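Local structure of putative c-1-tetrahydrofolate synthase, cytoplasmic (4A26) at residues A[56-61]-A[100-105]; A[139-144]-A[185-190]; A[157-162]-A[267-272]; A[244-247]-A[252-255]. The protein probably catalyses both the NADP-dependent oxidation of methylenetetrahydrofolate and the hydrolysis of methenyltetrahydrofolate, as a homodimer in one-carbon metabolism. All blocks are in the same frame, centred on the assembly; numbering follows the deposited sequence.

Interaction 1 (A[56-61]-A[100-105])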
loop_
_atom_site.group_PDB
_atom_site.type_symbol
_atom_site.label_atom_id
_atom_site.label_comp_id
_atom_site.label_asym_id
_atom_site.label_seq_id
_atom_site.Cartn_x
_atom_site.Cartn_y
_atom_site.Cartn_z
ATOM N N GLN A 56 -14.503 25.424 -7.879
ATOM C CA GLN A 56 -14.303 26.851 -7.614
ATOM C C GLN A 56 -13.399 27.027 -6.398
ATOM O O GLN A 56 -12.382 27.718 -6.465
ATOM C CB GLN A 56 -15.639 27.570 -7.370
ATOM C CG GLN A 56 -16.475 27.818 -8.620
ATOM C CD GLN A 56 -17.901 28.256 -8.297
ATOM O OE1 GLN A 56 -18.136 29.005 -7.345
ATOM N NE2 GLN A 56 -18.860 27.789 -9.093
ATOM N N LEU A 57 -13.784 26.390 -5.289
ATOM C CA LEU A 57 -13.038 26.471 -4.026
ATOM C C LEU A 57 -11.563 26.109 -4.169
ATOM O O LEU A 57 -10.708 26.767 -3.584
ATOM C CB LEU A 57 -13.665 25.564 -2.961
ATOM C CG LEU A 57 -14.950 26.030 -2.274
ATOM C CD1 LEU A 57 -15.408 24.964 -1.287
ATOM C CD2 LEU A 57 -14.759 27.370 -1.570
ATOM N N LYS A 58 -11.266 25.056 -4.925
ATOM C CA LYS A 58 -9.877 24.666 -5.169
ATOM C C LYS A 58 -9.149 25.758 -5.945
ATOM O O LYS A 58 -8.019 26.103 -5.612
ATOM C CB LYS A 58 -9.795 23.345 -5.941
ATOM C CG LYS A 58 -10.253 22.124 -5.159
ATOM C CD LYS A 58 -10.285 20.884 -6.043
ATOM C CE LYS A 58 -10.970 19.719 -5.347
ATOM N NZ LYS A 58 -10.862 18.447 -6.124
ATOM N N HIS A 59 -9.808 26.305 -6.966
ATOM C CA HIS A 59 -9.195 27.319 -7.826
ATOM C C HIS A 59 -9.041 28.668 -7.132
ATOM O O HIS A 59 -8.140 29.434 -7.471
ATOM C CB HIS A 59 -9.974 27.474 -9.142
ATOM C CG HIS A 59 -9.835 26.302 -10.065
ATOM N ND1 HIS A 59 -8.630 25.667 -10.286
ATOM C CD2 HIS A 59 -10.744 25.653 -10.828
ATOM C CE1 HIS A 59 -8.804 24.674 -11.140
ATOM N NE2 HIS A 59 -10.078 24.643 -11.483
ATOM N N LYS A 60 -9.908 28.954 -6.163
ATOM C CA LYS A 60 -9.781 30.173 -5.356
ATOM C C LYS A 60 -8.567 30.048 -4.429
ATOM O O LYS A 60 -7.754 30.967 -4.336
ATOM C CB LYS A 60 -11.063 30.448 -4.561
ATOM C CG LYS A 60 -11.323 31.940 -4.277
ATOM C CD LYS A 60 -12.827 32.266 -4.286
ATOM C CE LYS A 60 -13.111 33.773 -4.378
ATOM N NZ LYS A 60 -13.168 34.466 -3.049
ATOM N N ALA A 61 -8.434 28.901 -3.767
ATOM C CA ALA A 61 -7.257 28.619 -2.946
ATOM C C ALA A 61 -5.976 28.738 -3.775
ATOM O O ALA A 61 -4.985 29.306 -3.317
ATOM C CB ALA A 61 -7.358 27.235 -2.327
ATOM N N ILE A 100 -6.360 17.142 -11.835
ATOM C CA ILE A 100 -7.451 16.413 -11.186
ATOM C C ILE A 100 -8.673 16.346 -12.100
ATOM O O ILE A 100 -8.970 17.292 -12.824
ATOM C CB ILE A 100 -7.853 17.023 -9.819
ATOM C CG1 ILE A 100 -8.185 18.516 -9.940
ATOM C CG2 ILE A 100 -6.741 16.828 -8.817
ATOM C CD1 ILE A 100 -9.028 19.051 -8.794
ATOM N N VAL A 101 -9.352 15.204 -12.075
ATOM C CA VAL A 101 -10.620 15.033 -12.758
ATOM C C VAL A 101 -11.687 15.016 -11.689
ATOM O O VAL A 101 -11.662 14.158 -10.804
ATOM C CB VAL A 101 -10.670 13.715 -13.540
ATOM C CG1 VAL A 101 -12.084 13.434 -14.009
ATOM C CG2 VAL A 101 -9.710 13.767 -14.721
ATOM N N GLN A 102 -12.614 15.968 -11.759
ATOM C CA GLN A 102 -13.636 16.122 -10.726
ATOM C C GLN A 102 -14.646 14.985 -10.797
ATOM O O GLN A 102 -15.236 14.734 -11.851
ATOM C CB GLN A 102 -14.346 17.467 -10.868
ATOM C CG GLN A 102 -15.261 17.818 -9.696
ATOM C CD GLN A 102 -14.518 17.927 -8.372
ATOM O OE1 GLN A 102 -13.395 18.443 -8.311
ATOM N NE2 GLN A 102 -15.147 17.444 -7.302
ATOM N N LEU A 103 -14.838 14.308 -9.668
ATOM C CA LEU A 103 -15.704 13.134 -9.594
ATOM C C LEU A 103 -17.001 13.464 -8.848
ATOM O O LEU A 103 -17.035 14.405 -8.055
ATOM C CB LEU A 103 -14.967 11.995 -8.881
ATOM C CG LEU A 103 -13.679 11.492 -9.546
ATOM C CD1 LEU A 103 -12.916 10.566 -8.612
ATOM C CD2 LEU A 103 -13.982 10.795 -10.869
ATOM N N PRO A 104 -18.078 12.698 -9.103
ATOM C CA PRO A 104 -18.197 11.611 -10.078
ATOM C C PRO A 104 -18.548 12.086 -11.486
ATOM O O PRO A 104 -19.349 13.005 -11.653
ATOM C CB PRO A 104 -19.343 10.768 -9.516
ATOM C CG PRO A 104 -20.202 11.742 -8.809
ATOM C CD PRO A 104 -19.274 12.790 -8.246
ATOM N N LEU A 105 -17.951 11.438 -12.483
ATOM C CA LEU A 105 -18.288 11.661 -13.887
ATOM C C LEU A 105 -19.662 11.072 -14.194
ATOM O O LEU A 105 -20.178 10.269 -13.415
ATOM C CB LEU A 105 -17.255 10.987 -14.791
ATOM C CG LEU A 105 -15.802 11.452 -14.689
ATOM C CD1 LEU A 105 -14.875 10.417 -15.296
ATOM C CD2 LEU A 105 -15.608 12.796 -15.366
#

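Interaction 2 (A[139-144]-A[185-190])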
loop_
_atom_site.group_PDB
_atom_site.type_symbol
_atom_site.label_atom_id
_atom_site.label_comp_id
_atom_site.label_asym_id
_atom_site.label_seq_id
_atom_site.Cartn_x
_atom_site.Cartn_y
_atom_site.Cartn_z
ATOM N N GLY A 139 10.627 2.132 1.600
ATOM C CA GLY A 139 11.920 2.472 0.993
ATOM C C GLY A 139 11.823 3.384 -0.220
ATOM O O GLY A 139 12.820 3.624 -0.901
ATOM N N ARG A 140 10.624 3.887 -0.502
ATOM C CA ARG A 140 10.424 4.839 -1.593
ATOM C C ARG A 140 9.386 5.872 -1.198
ATOM O O ARG A 140 8.513 5.600 -0.372
ATOM C CB ARG A 140 9.981 4.123 -2.873
ATOM C CG ARG A 140 11.075 3.291 -3.527
ATOM C CD ARG A 140 10.653 2.761 -4.894
ATOM N NE ARG A 140 10.628 3.805 -5.919
ATOM C CZ ARG A 140 10.588 3.584 -7.236
ATOM N NH1 ARG A 140 10.573 2.343 -7.723
ATOM N NH2 ARG A 140 10.568 4.614 -8.077
ATOM N N GLU A 141 9.497 7.058 -1.788
ATOM C CA GLU A 141 8.562 8.147 -1.543
ATOM C C GLU A 141 7.816 8.495 -2.826
ATOM O O GLU A 141 8.437 8.674 -3.873
ATOM C CB GLU A 141 9.292 9.382 -1.002
ATOM C CG GLU A 141 9.312 9.458 0.521
ATOM C CD GLU A 141 10.037 8.283 1.158
ATOM O OE1 GLU A 141 11.176 7.975 0.734
ATOM O OE2 GLU A 141 9.472 7.670 2.087
ATOM N N PRO A 142 6.478 8.586 -2.749
ATOM C CA PRO A 142 5.705 8.961 -3.926
ATOM C C PRO A 142 5.778 10.463 -4.182
ATOM O O PRO A 142 5.974 11.230 -3.237
ATOM C CB PRO A 142 4.283 8.562 -3.541
ATOM C CG PRO A 142 4.248 8.713 -2.068
ATOM C CD PRO A 142 5.618 8.365 -1.573
ATOM N N PRO A 143 5.622 10.886 -5.449
ATOM C CA PRO A 143 5.571 12.318 -5.747
ATOM C C PRO A 143 4.378 13.002 -5.082
ATOM O O PRO A 143 4.480 14.159 -4.685
ATOM C CB PRO A 143 5.426 12.357 -7.273
ATOM C CG PRO A 143 4.839 11.043 -7.635
ATOM C CD PRO A 143 5.404 10.067 -6.654
ATOM N N PHE A 144 3.265 12.276 -4.968
ATOM C CA PHE A 144 2.058 12.775 -4.327
ATOM C C PHE A 144 1.502 11.769 -3.326
ATOM O O PHE A 144 1.447 10.570 -3.605
ATOM C CB PHE A 144 0.980 13.051 -5.371
ATOM C CG PHE A 144 1.444 13.899 -6.514
ATOM C CD1 PHE A 144 1.534 15.275 -6.383
ATOM C CD2 PHE A 144 1.791 13.320 -7.724
ATOM C CE1 PHE A 144 1.964 16.058 -7.440
ATOM C CE2 PHE A 144 2.213 14.093 -8.782
ATOM C CZ PHE A 144 2.301 15.464 -8.643
ATOM N N LEU A 185 1.026 6.692 8.772
ATOM C CA LEU A 185 1.330 6.542 10.194
ATOM C C LEU A 185 2.384 5.462 10.472
ATOM O O LEU A 185 3.225 5.635 11.354
ATOM C CB LEU A 185 0.054 6.239 10.991
ATOM C CG LEU A 185 -0.943 7.389 11.160
ATOM C CD1 LEU A 185 -2.147 6.923 11.956
ATOM C CD2 LEU A 185 -0.292 8.594 11.834
ATOM N N MET A 186 2.333 4.352 9.735
ATOM C CA MET A 186 3.348 3.297 9.863
ATOM C C MET A 186 4.684 3.787 9.337
ATOM O O MET A 186 5.731 3.484 9.903
ATOM C CB MET A 186 2.944 2.023 9.114
ATOM C CG MET A 186 4.037 0.946 9.101
ATOM S SD MET A 186 3.453 -0.696 8.657
ATOM C CE MET A 186 2.843 -0.404 6.996
ATOM N N LYS A 187 4.636 4.541 8.246
ATOM C CA LYS A 187 5.818 5.181 7.679
ATOM C C LYS A 187 6.433 6.151 8.698
ATOM O O LYS A 187 7.651 6.362 8.713
ATOM C CB LYS A 187 5.423 5.914 6.398
ATOM C CG LYS A 187 6.542 6.617 5.656
ATOM C CD LYS A 187 5.957 7.513 4.560
ATOM C CE LYS A 187 7.017 7.934 3.562
ATOM N NZ LYS A 187 8.232 8.510 4.223
ATOM N N GLU A 188 5.583 6.723 9.551
ATOM C CA GLU A 188 6.033 7.595 10.634
ATOM C C GLU A 188 6.387 6.786 11.902
ATOM O O GLU A 188 6.680 7.363 12.954
ATOM C CB GLU A 188 4.962 8.654 10.936
ATOM C CG GLU A 188 5.486 10.082 10.867
ATOM C CD GLU A 188 5.752 10.562 9.446
ATOM O OE1 GLU A 188 5.086 10.090 8.506
ATOM O OE2 GLU A 188 6.624 11.430 9.268
ATOM N N ASN A 189 6.355 5.458 11.778
ATOM C CA ASN A 189 6.790 4.509 12.810
ATOM C C ASN A 189 5.846 4.366 14.003
ATOM O O ASN A 189 6.258 3.960 15.096
ATOM C CB ASN A 189 8.233 4.788 13.251
ATOM C CG ASN A 189 9.235 4.485 12.158
ATOM O OD1 ASN A 189 8.919 3.793 11.185
ATOM N ND2 ASN A 189 10.454 4.994 12.311
ATOM N N ALA A 190 4.576 4.688 13.776
ATOM C CA ALA A 190 3.516 4.323 14.704
ATOM C C ALA A 190 3.121 2.902 14.349
ATOM O O ALA A 190 3.186 2.515 13.185
ATOM C CB ALA A 190 2.326 5.260 14.568
#

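Interaction 3 (A[157-162]-A[267-272])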
loop_
_atom_site.group_PDB
_atom_site.type_symbol
_atom_site.label_atom_id
_atom_site.label_comp_id
_atom_site.label_asym_id
_atom_site.label_seq_id
_atom_site.Cartn_x
_atom_site.Cartn_y
_atom_site.Cartn_z
ATOM N N LYS A 157 1.752 16.403 13.195
ATOM C CA LYS A 157 3.088 17.008 13.207
ATOM C C LYS A 157 3.062 18.446 13.704
ATOM O O LYS A 157 3.898 18.849 14.517
ATOM C CB LYS A 157 3.695 17.000 11.802
ATOM C CG LYS A 157 4.207 15.646 11.326
ATOM C CD LYS A 157 5.018 15.802 10.042
ATOM C CE LYS A 157 5.858 14.575 9.737
ATOM N NZ LYS A 157 5.027 13.470 9.202
ATOM N N ARG A 158 2.097 19.210 13.197
ATOM C CA ARG A 158 1.990 20.632 13.500
ATOM C C ARG A 158 1.414 20.934 14.879
ATOM O O ARG A 158 1.529 22.057 15.355
ATOM C CB ARG A 158 1.182 21.346 12.414
ATOM C CG ARG A 158 2.009 21.639 11.176
ATOM C CD ARG A 158 1.216 22.388 10.135
ATOM N NE ARG A 158 2.074 23.241 9.319
ATOM C CZ ARG A 158 2.379 24.506 9.603
ATOM N NH1 ARG A 158 1.911 25.102 10.699
ATOM N NH2 ARG A 158 3.168 25.184 8.782
ATOM N N CYS A 159 0.795 19.942 15.510
ATOM C CA CYS A 159 0.374 20.056 16.906
ATOM C C CYS A 159 1.416 19.473 17.863
ATOM O O CYS A 159 1.215 19.471 19.077
ATOM C CB CYS A 159 -0.974 19.367 17.117
ATOM S SG CYS A 159 -2.355 20.280 16.424
ATOM N N GLY A 160 2.525 18.988 17.312
ATOM C CA GLY A 160 3.600 18.410 18.109
ATOM C C GLY A 160 3.278 17.010 18.588
ATOM O O GLY A 160 3.943 16.486 19.487
ATOM N N ILE A 161 2.262 16.399 17.981
ATOM C CA ILE A 161 1.807 15.083 18.393
ATOM C C ILE A 161 2.752 14.020 17.839
ATOM O O ILE A 161 2.878 13.859 16.620
ATOM C CB ILE A 161 0.359 14.818 17.939
ATOM C CG1 ILE A 161 -0.583 15.833 18.600
ATOM C CG2 ILE A 161 -0.061 13.399 18.288
ATOM C CD1 ILE A 161 -2.022 15.731 18.154
ATOM N N GLU A 162 3.428 13.322 18.753
ATOM C CA GLU A 162 4.369 12.263 18.406
ATOM C C GLU A 162 3.632 11.099 17.756
ATOM O O GLU A 162 2.564 10.695 18.222
ATOM C CB GLU A 162 5.115 11.764 19.656
ATOM C CG GLU A 162 6.195 12.718 20.186
ATOM C CD GLU A 162 6.709 12.349 21.586
ATOM O OE1 GLU A 162 6.250 11.338 22.166
ATOM O OE2 GLU A 162 7.571 13.086 22.113
ATOM N N ALA A 267 -9.459 12.835 25.924
ATOM C CA ALA A 267 -8.378 13.104 24.971
ATOM C C ALA A 267 -7.511 14.287 25.397
ATOM O O ALA A 267 -7.941 15.141 26.168
ATOM C CB ALA A 267 -8.953 13.358 23.579
ATOM N N ALA A 268 -6.280 14.316 24.891
ATOM C CA ALA A 268 -5.400 15.476 25.035
ATOM C C ALA A 268 -5.547 16.398 23.826
ATOM O O ALA A 268 -5.508 17.624 23.963
ATOM C CB ALA A 268 -3.953 15.031 25.187
ATOM N N TRP A 269 -5.702 15.801 22.645
ATOM C CA TRP A 269 -5.933 16.548 21.415
ATOM C C TRP A 269 -7.086 15.937 20.625
ATOM O O TRP A 269 -7.252 14.719 20.596
ATOM C CB TRP A 269 -4.674 16.551 20.550
ATOM C CG TRP A 269 -3.559 17.362 21.107
ATOM C CD1 TRP A 269 -2.588 16.942 21.973
ATOM C CD2 TRP A 269 -3.283 18.744 20.832
ATOM N NE1 TRP A 269 -1.727 17.982 22.255
ATOM C CE2 TRP A 269 -2.131 19.095 21.567
ATOM C CE3 TRP A 269 -3.901 19.719 20.039
ATOM C CZ2 TRP A 269 -1.583 20.379 21.535
ATOM C CZ3 TRP A 269 -3.353 20.999 20.004
ATOM C CH2 TRP A 269 -2.207 21.316 20.750
ATOM N N ILE A 270 -7.871 16.793 19.979
ATOM C CA ILE A 270 -8.976 16.348 19.139
ATOM C C ILE A 270 -9.256 17.379 18.041
ATOM O O ILE A 270 -9.004 18.569 18.223
ATOM C CB ILE A 270 -10.239 16.084 19.995
ATOM C CG1 ILE A 270 -11.341 15.424 19.170
ATOM C CG2 ILE A 270 -10.751 17.368 20.614
ATOM C CD1 ILE A 270 -12.314 14.639 20.016
ATOM N N SER A 271 -9.743 16.917 16.890
ATOM C CA SER A 271 -10.157 17.810 15.805
ATOM C C SER A 271 -11.655 17.644 15.573
ATOM O O SER A 271 -12.107 16.557 15.209
ATOM C CB SER A 271 -9.405 17.489 14.519
ATOM O OG SER A 271 -9.809 16.230 14.012
ATOM N N PRO A 272 -12.431 18.717 15.768
ATOM C CA PRO A 272 -13.877 18.608 15.669
ATOM C C PRO A 272 -14.374 18.619 14.225
ATOM O O PRO A 272 -13.647 19.039 13.328
ATOM C CB PRO A 272 -14.348 19.868 16.382
ATOM C CG PRO A 272 -13.300 20.874 16.041
ATOM C CD PRO A 272 -12.005 20.118 15.936
#

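Interaction 4 (A[244-247]-A[252-255])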
loop_
_atom_site.group_PDB
_atom_site.type_symbol
_atom_site.label_atom_id
_atom_site.label_comp_id
_atom_site.label_asym_id
_atom_site.label_seq_id
_atom_site.Cartn_x
_atom_site.Cartn_y
_atom_site.Cartn_z
ATOM N N PRO A 244 -30.530 15.683 10.510
ATOM C CA PRO A 244 -31.672 16.594 10.514
ATOM C C PRO A 244 -32.004 17.209 11.886
ATOM O O PRO A 244 -33.100 17.744 12.060
ATOM C CB PRO A 244 -32.814 15.685 10.058
ATOM C CG PRO A 244 -32.465 14.349 10.640
ATOM C CD PRO A 244 -30.957 14.301 10.798
ATOM N N ASP A 245 -31.073 17.144 12.836
ATOM C CA ASP A 245 -31.316 17.638 14.201
ATOM C C ASP A 245 -31.526 19.158 14.307
ATOM O O ASP A 245 -32.499 19.604 14.922
ATOM C CB ASP A 245 -30.174 17.214 15.152
ATOM C CG ASP A 245 -30.442 15.882 15.853
ATOM O OD1 ASP A 245 -31.598 15.632 16.264
ATOM O OD2 ASP A 245 -29.486 15.091 16.014
ATOM N N PRO A 246 -30.625 19.955 13.705
ATOM C CA PRO A 246 -30.592 21.382 14.009
ATOM C C PRO A 246 -31.609 22.213 13.230
ATOM O O PRO A 246 -31.706 22.090 12.006
ATOM C CB PRO A 246 -29.177 21.777 13.594
ATOM C CG PRO A 246 -28.888 20.889 12.427
ATOM C CD PRO A 246 -29.670 19.612 12.635
ATOM N N SER A 247 -32.355 23.052 13.945
ATOM C CA SER A 247 -33.205 24.062 13.323
ATOM C C SER A 247 -32.290 25.097 12.670
ATOM O O SER A 247 -31.678 25.917 13.356
ATOM C CB SER A 247 -34.114 24.718 14.367
ATOM O OG SER A 247 -34.972 25.682 13.780
ATOM N N TYR A 252 -29.794 20.997 8.290
ATOM C CA TYR A 252 -28.791 19.998 8.669
ATOM C C TYR A 252 -27.462 20.617 9.103
ATOM O O TYR A 252 -27.191 21.790 8.841
ATOM C CB TYR A 252 -28.557 18.988 7.529
ATOM C CG TYR A 252 -27.836 19.542 6.311
ATOM C CD1 TYR A 252 -26.442 19.570 6.254
ATOM C CD2 TYR A 252 -28.547 20.019 5.212
ATOM C CE1 TYR A 252 -25.777 20.074 5.140
ATOM C CE2 TYR A 252 -27.891 20.522 4.091
ATOM C CZ TYR A 252 -26.508 20.548 4.062
ATOM O OH TYR A 252 -25.855 21.046 2.957
ATOM N N ARG A 253 -26.650 19.809 9.781
ATOM C CA ARG A 253 -25.279 20.176 10.119
ATOM C C ARG A 253 -24.366 18.962 9.969
ATOM O O ARG A 253 -24.792 17.833 10.203
ATOM C CB ARG A 253 -25.202 20.725 11.547
ATOM C CG ARG A 253 -25.381 19.688 12.651
ATOM C CD ARG A 253 -25.551 20.358 14.004
ATOM N NE ARG A 253 -25.806 19.393 15.075
ATOM C CZ ARG A 253 -26.187 19.714 16.313
ATOM N NH1 ARG A 253 -26.369 20.985 16.669
ATOM N NH2 ARG A 253 -26.392 18.751 17.206
ATOM N N LEU A 254 -23.116 19.195 9.583
ATOM C CA LEU A 254 -22.141 18.114 9.463
ATOM C C LEU A 254 -21.755 17.616 10.851
ATOM O O LEU A 254 -21.404 18.407 11.725
ATOM C CB LEU A 254 -20.893 18.572 8.704
ATOM C CG LEU A 254 -21.007 18.629 7.178
ATOM C CD1 LEU A 254 -21.862 19.803 6.726
ATOM C CD2 LEU A 254 -19.622 18.696 6.543
ATOM N N VAL A 255 -21.838 16.303 11.047
ATOM C CA VAL A 255 -21.505 15.676 12.324
ATOM C C VAL A 255 -20.470 14.575 12.101
ATOM O O VAL A 255 -20.614 13.761 11.188
ATOM C CB VAL A 255 -22.751 15.065 12.985
ATOM C CG1 VAL A 255 -22.515 14.859 14.473
ATOM C CG2 VAL A 255 -23.963 15.952 12.760
#

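Interaction 1 (A[56-61]-A[100-105])
Lys58 reaches from helix 49-64 to Ile100 of strand 98-101 and to Gln102. The CB of Lys58 points at the other segment. Its CG lies anti to the carbonyl carbon (chi1 -68°), and beyond CG the chain is extended, which carries NZ out to the strand. CD is the first atom to touch: it lies 3.5 Å from Ile100 CD1. CE comes next and sits 4.0 Å from both Ile100 CD1 and Gln102 OE1. NZ ends the chain with two neighbours. One is apolar, Ile100 CD1, met tip to tip at 3.3 Å. The other is polar: Lys58 NZ gives a weak hydrogen bond to Gln102 OE1, also 3.3 Å long.

Gln102 comes in at a slant to the lysine. Its chain bends at chi2 (61°), which turns the amide back so that OE1 faces NZ. Gln102 also packs on Ser51, Tyr54 and Val55 of the same helix. Ile100 belongs to an outer strand, within this chain, of a parallel sheet and is paired through its backbone with Ala41 and Ile43. Leu285 of helix 279-297 packs on Lys58.

This is a helix-to-strand contact of the alpha/beta catalytic domain. Tyr54 and Lys58 have the Tyr-X-X-X-Lys spacing known in this family. Their meeting with Gln102 is consistent with the folate-binding cleft of methylenetetrahydrofolate dehydrogenase/cyclohydrolases.

Interaction 2 (A[139-144]-A[185-190])
Glu141 and Lys187 make the contact between these two segments, and the link is ionic. Lys187 NZ donates to Glu141 OE2 in a salt bridge modelled at 2.6 Å. That oxygen is placed too close to its neighbour, so the exact length is doubtful. Lys187 leaves the end of helix 178-187 with CG anti to the backbone N (chi1 -179°). Its chain runs extended to CE and bends at chi4, which turns NZ to one side. Glu141 bends at chi2 and brings its carboxylate in at a slant to the lysine.

Backbone bonds shape the helix side. Asn189, with positive phi, closes helix 178-187 in a Schellman motif: Ala190 N bonds to Leu185 O at 2.9 Å, and Asn189 N to Met186 O at 2.8 Å.

Bonds to the second subunit flank the pair. Arg140 forms a salt bridge with Glu116 of the second subunit, and Asn189 OD1 accepts from Arg173 of that subunit.

Glu141 and Lys187 are both exposed. A single charge pair between long chains ties the loop before helix 147-159 to the helix end, and water probably weakens its pull.

Interaction 3 (A[157-162]-A[267-272])
Gly160 N bonds to Lys157 O at 3.1 Å, a backbone bond flanked by Cys159 and Ile161, the two residues that meet Trp269. It belongs to a Schellman motif in which Gly160, with positive phi, ends helix 147-159. The contact sits in the Rossmann-type NAD(P)-binding domain. It packs this helix end on strand 269-271 of the parallel sheet, between strands 7-8 and 234-237. No hydrogen bond crosses between the segments.

Trp269 is the hub. Its CG lies anti to the carbonyl carbon (chi1 -70°), which lays the indole beside the helix end. Cys159 and Ile161 both come over one face of the ring, each toward its rim. Cys159 CB stands above the six-membered ring, 4.1 Å from its centroid and 12° off the normal, a CH-pi contact. The sulfur takes a more oblique line, with Cys159 SG 3.8 Å from Trp269 CZ3. Ile161 covers the five-membered half. Its CD1 makes an off-centre CH-pi contact with that ring and lies 3.7 Å from Trp269 CB, so it also touches the root of the side chain.

Ile9 packs on both Cys159 and Trp269, while Ile161 also rests on Ala234 of the neighbouring strand. Beyond the side chains, the backbone carbonyl of Cys159 comes near the indole as well: Cys159 O is 3.8 Å from Trp269 CZ2.

Interaction 4 (A[244-247]-A[252-255])
Pro246 has the most surface buried in this contact, followed by Arg253 and Tyr252. Pro246 CB is directed at the second segment, and CG makes the closest approach. This atom lies 3.6 Å from Tyr252 C and equally 3.6 Å from Arg253 N, so it rests against the peptide bond between the two residues. Pro246 CD lies farther back, 4.1 Å from Tyr252 CA.

The aliphatic part of Arg253 passes alongside the same ring. Its CG sits between the backbone N and the carbonyl carbon (chi1 72°), and from there the chain is extended to NE. That course carries the methylenes past the proline: Arg253 CG and CD are each 3.7 Å from Pro246 CG. Pro246 CB in turn lies 3.9 Å from Arg253 CD.

The two segments belong to a beta hairpin. Strands 241-243 and 253-255 run antiparallel, with backbone bonds pairing Arg253 with Val243 and Val255 with Thr241. Pro246 lies in the long connection between them, folded back on the start of the second strand.

Tyr252 takes part mainly through its backbone. Its CB points away from 244-247, and its side chain packs on Pro242 of the first strand. No hydrogen bond crosses between the segments. Asp245 and Arg253 carry opposite charges, but Asp245 OD2 stays 4.9 Å from Arg253 NH2, too far for a salt bridge.

How the interactions relate
Interaction 1 is the buried contact and lies in the catalytic domain; the other three are surface contacts of the NAD(P)-binding domain. Interactions 1 and 3 each set a helix against a strand of a parallel sheet. Their chemistry differs: a lysine meets a glutamine and a methyl in interaction 1, and an indole face is covered in interaction 3. Interactions 2 and 3 touch directly through a salt bridge between Glu188 and Lys157, which joins helix 147-159 to the end of helix 178-187. Interaction 4 is nested in the chain between the segments of interaction 3, yet their centres are 26 Å apart. It is made by van der Waals contact without a hydrogen bond, whereas interaction 2 is ionic.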